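Local coordinates for cytoplasmic protein (Cryptococcus neoformans var. grubii serotype A, PDB 7LPO), which probably hydrolyses steryl beta-glucosides, releasing glucose from the sterol, as a glycoside hydrolase of family 5, at residues 92-97 against 664-669. Numbering follows the deposited sequence.
Sequences KAWGYN and AFCRPY
Tyr669 and Tyr96, one from each segment, donate hydrogen bonds through their hydroxyls to backbone carbonyls of the other. Tyr669 OH reaches Gly95 O at 2.7 Å, and the acceptor lies in the plane of the tyrosine ring. Tyr96 OH donates a hydrogen bond to Phe665 O at 2.8 Å, approaching from above the carbonyl plane, 59° out of it. Both acceptors sit just where helices 83-93 and 662-665 run out, Gly95 closing the first in a Schellman motif. A third carbonyl, Trp94 O, accepts from a water at 2.9 Å; that water in turn accepts from Arg667 N, bridging the two backbones. Beside these bonds, Phe665 points its edge at the Trp94 face, with CE1 3.5 Å above the indole plane, over its centre, and the planes 74° apart. Cys666 SG, set anti to its backbone N (chi1 -177°), lies obliquely beside the same indole, 3.9 Å from Trp94 CD1. The indole NE1 is satisfied by Ile655 O, and Asn97 OD1 by the backbone N of Arg39. Arg667 NH1 bonds in its guanidinium plane to Ala664 O, and the guanidinium also forms salt bridges with Asp554 and Asp561. The carbonyls of Trp94, Gly95 and Phe665 at the two helix ends are thus each met by a hydroxyl or a water, so the buried join between the family 5 barrel and the C-terminal region is polar and directional as well as apolar.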
loop_
_atom_site.group_PDB
_atom_site.type_symbol
_atom_site.label_atom_id
_atom_site.label_comp_id
_atom_site.label_asym_id
_atom_site.label_seq_id
_atom_site.Cartn_x
_atom_site.Cartn_y
_atom_site.Cartn_z
ATOM N N LYS A 92 15.843 11.010 -5.612
ATOM C CA LYS A 92 16.644 11.722 -4.618
ATOM C C LYS A 92 16.610 13.228 -4.855
ATOM O O LYS A 92 16.511 14.012 -3.901
ATOM C CB LYS A 92 18.087 11.213 -4.638
ATOM C CG LYS A 92 18.815 11.400 -3.307
ATOM C CD LYS A 92 18.363 10.346 -2.303
ATOM C CE LYS A 92 19.032 10.519 -0.948
ATOM N NZ LYS A 92 18.095 11.073 0.072
ATOM N N ALA A 93 16.681 13.652 -6.120
ATOM C CA ALA A 93 16.639 15.074 -6.446
ATOM C C ALA A 93 15.306 15.711 -6.067
ATOM O O ALA A 93 15.250 16.928 -5.858
ATOM C CB ALA A 93 16.913 15.274 -7.942
ATOM N N TRP A 94 14.235 14.919 -5.992
ATOM C CA TRP A 94 12.937 15.387 -5.535
ATOM C C TRP A 94 12.855 15.468 -4.021
ATOM O O TRP A 94 11.787 15.800 -3.490
ATOM C CB TRP A 94 11.825 14.472 -6.050
ATOM C CG TRP A 94 11.458 14.661 -7.496
ATOM C CD1 TRP A 94 11.663 15.778 -8.262
ATOM C CD2 TRP A 94 10.803 13.710 -8.340
ATOM N NE1 TRP A 94 11.173 15.572 -9.537
ATOM C CE2 TRP A 94 10.651 14.308 -9.609
ATOM C CE3 TRP A 94 10.324 12.410 -8.147
ATOM C CZ2 TRP A 94 10.051 13.647 -10.674
ATOM C CZ3 TRP A 94 9.732 11.747 -9.222
ATOM C CH2 TRP A 94 9.597 12.372 -10.460
ATOM N N GLY A 95 13.954 15.186 -3.321
ATOM C CA GLY A 95 14.006 15.299 -1.880
ATOM C C GLY A 95 13.658 14.038 -1.120
ATOM O O GLY A 95 13.690 14.051 0.114
ATOM N N TYR A 96 13.343 12.948 -1.808
ATOM C CA TYR A 96 12.922 11.730 -1.128
ATOM C C TYR A 96 14.107 11.012 -0.497
ATOM O O TYR A 96 15.210 10.998 -1.047
ATOM C CB TYR A 96 12.202 10.813 -2.107
ATOM C CG TYR A 96 10.924 11.425 -2.643
ATOM C CD1 TYR A 96 10.142 12.254 -1.847
ATOM C CD2 TYR A 96 10.495 11.170 -3.936
ATOM C CE1 TYR A 96 8.982 12.816 -2.324
ATOM C CE2 TYR A 96 9.328 11.730 -4.418
ATOM C CZ TYR A 96 8.582 12.554 -3.612
ATOM O OH TYR A 96 7.426 13.120 -4.092
ATOM N N ASN A 97 13.877 10.445 0.690
ATOM C CA ASN A 97 14.878 9.643 1.383
ATOM C C ASN A 97 14.333 8.280 1.795
ATOM O O ASN A 97 14.963 7.590 2.609
ATOM C CB ASN A 97 15.401 10.386 2.616
ATOM C CG ASN A 97 14.279 10.838 3.545
ATOM O OD1 ASN A 97 13.114 10.492 3.343
ATOM N ND2 ASN A 97 14.628 11.611 4.570
ATOM N N ALA A 664 3.140 19.530 -6.952
ATOM C CA ALA A 664 2.392 19.114 -5.772
ATOM C C ALA A 664 3.104 18.045 -4.957
ATOM O O ALA A 664 3.001 18.054 -3.725
ATOM C CB ALA A 664 1.004 18.609 -6.176
ATOM N N PHE A 665 3.834 17.122 -5.593
ATOM C CA PHE A 665 4.463 16.058 -4.818
ATOM C C PHE A 665 5.913 16.341 -4.448
ATOM O O PHE A 665 6.430 15.683 -3.542
ATOM C CB PHE A 665 4.351 14.697 -5.536
ATOM C CG PHE A 665 5.095 14.574 -6.844
ATOM C CD1 PHE A 665 6.475 14.482 -6.884
ATOM C CD2 PHE A 665 4.392 14.452 -8.032
ATOM C CE1 PHE A 665 7.143 14.318 -8.089
ATOM C CE2 PHE A 665 5.049 14.275 -9.240
ATOM C CZ PHE A 665 6.428 14.207 -9.271
ATOM N N CYS A 666 6.565 17.308 -5.082
ATOM C CA CYS A 666 7.923 17.712 -4.722
ATOM C C CYS A 666 7.821 18.989 -3.897
ATOM O O CYS A 666 7.484 20.052 -4.432
ATOM C CB CYS A 666 8.781 17.926 -5.968
ATOM S SG CYS A 666 10.497 18.342 -5.591
ATOM N N ARG A 667 8.107 18.883 -2.599
ATOM C CA ARG A 667 7.738 19.910 -1.633
ATOM C C ARG A 667 8.841 20.116 -0.607
ATOM O O ARG A 667 9.592 19.184 -0.302
ATOM C CB ARG A 667 6.456 19.541 -0.868
ATOM C CG ARG A 667 5.352 18.899 -1.702
ATOM C CD ARG A 667 4.417 18.066 -0.819
ATOM N NE ARG A 667 3.689 18.877 0.151
ATOM C CZ ARG A 667 2.638 19.647 -0.143
ATOM N NH1 ARG A 667 2.175 19.722 -1.389
ATOM N NH2 ARG A 667 2.044 20.347 0.816
ATOM N N PRO A 668 8.953 21.324 -0.051
ATOM C CA PRO A 668 9.889 21.533 1.064
ATOM C C PRO A 668 9.415 20.824 2.321
ATOM O O PRO A 668 8.216 20.762 2.608
ATOM C CB PRO A 668 9.877 23.053 1.254
ATOM C CG PRO A 668 8.483 23.452 0.795
ATOM C CD PRO A 668 8.189 22.547 -0.374
ATOM N N TYR A 669 10.365 20.294 3.081
ATOM C CA TYR A 669 10.046 19.657 4.352
ATOM C C TYR A 669 11.334 19.473 5.145
ATOM O O TYR A 669 12.426 19.450 4.565
ATOM C CB TYR A 669 9.342 18.307 4.144
ATOM C CG TYR A 669 10.235 17.181 3.716
ATOM C CD1 TYR A 669 10.638 17.053 2.398
ATOM C CD2 TYR A 669 10.650 16.220 4.630
ATOM C CE1 TYR A 669 11.458 16.008 2.002
ATOM C CE2 TYR A 669 11.453 15.170 4.249
ATOM C CZ TYR A 669 11.857 15.068 2.934
ATOM O OH TYR A 669 12.661 14.026 2.558
HETATM O O HOH W 1 9.806 16.456 -1.514
#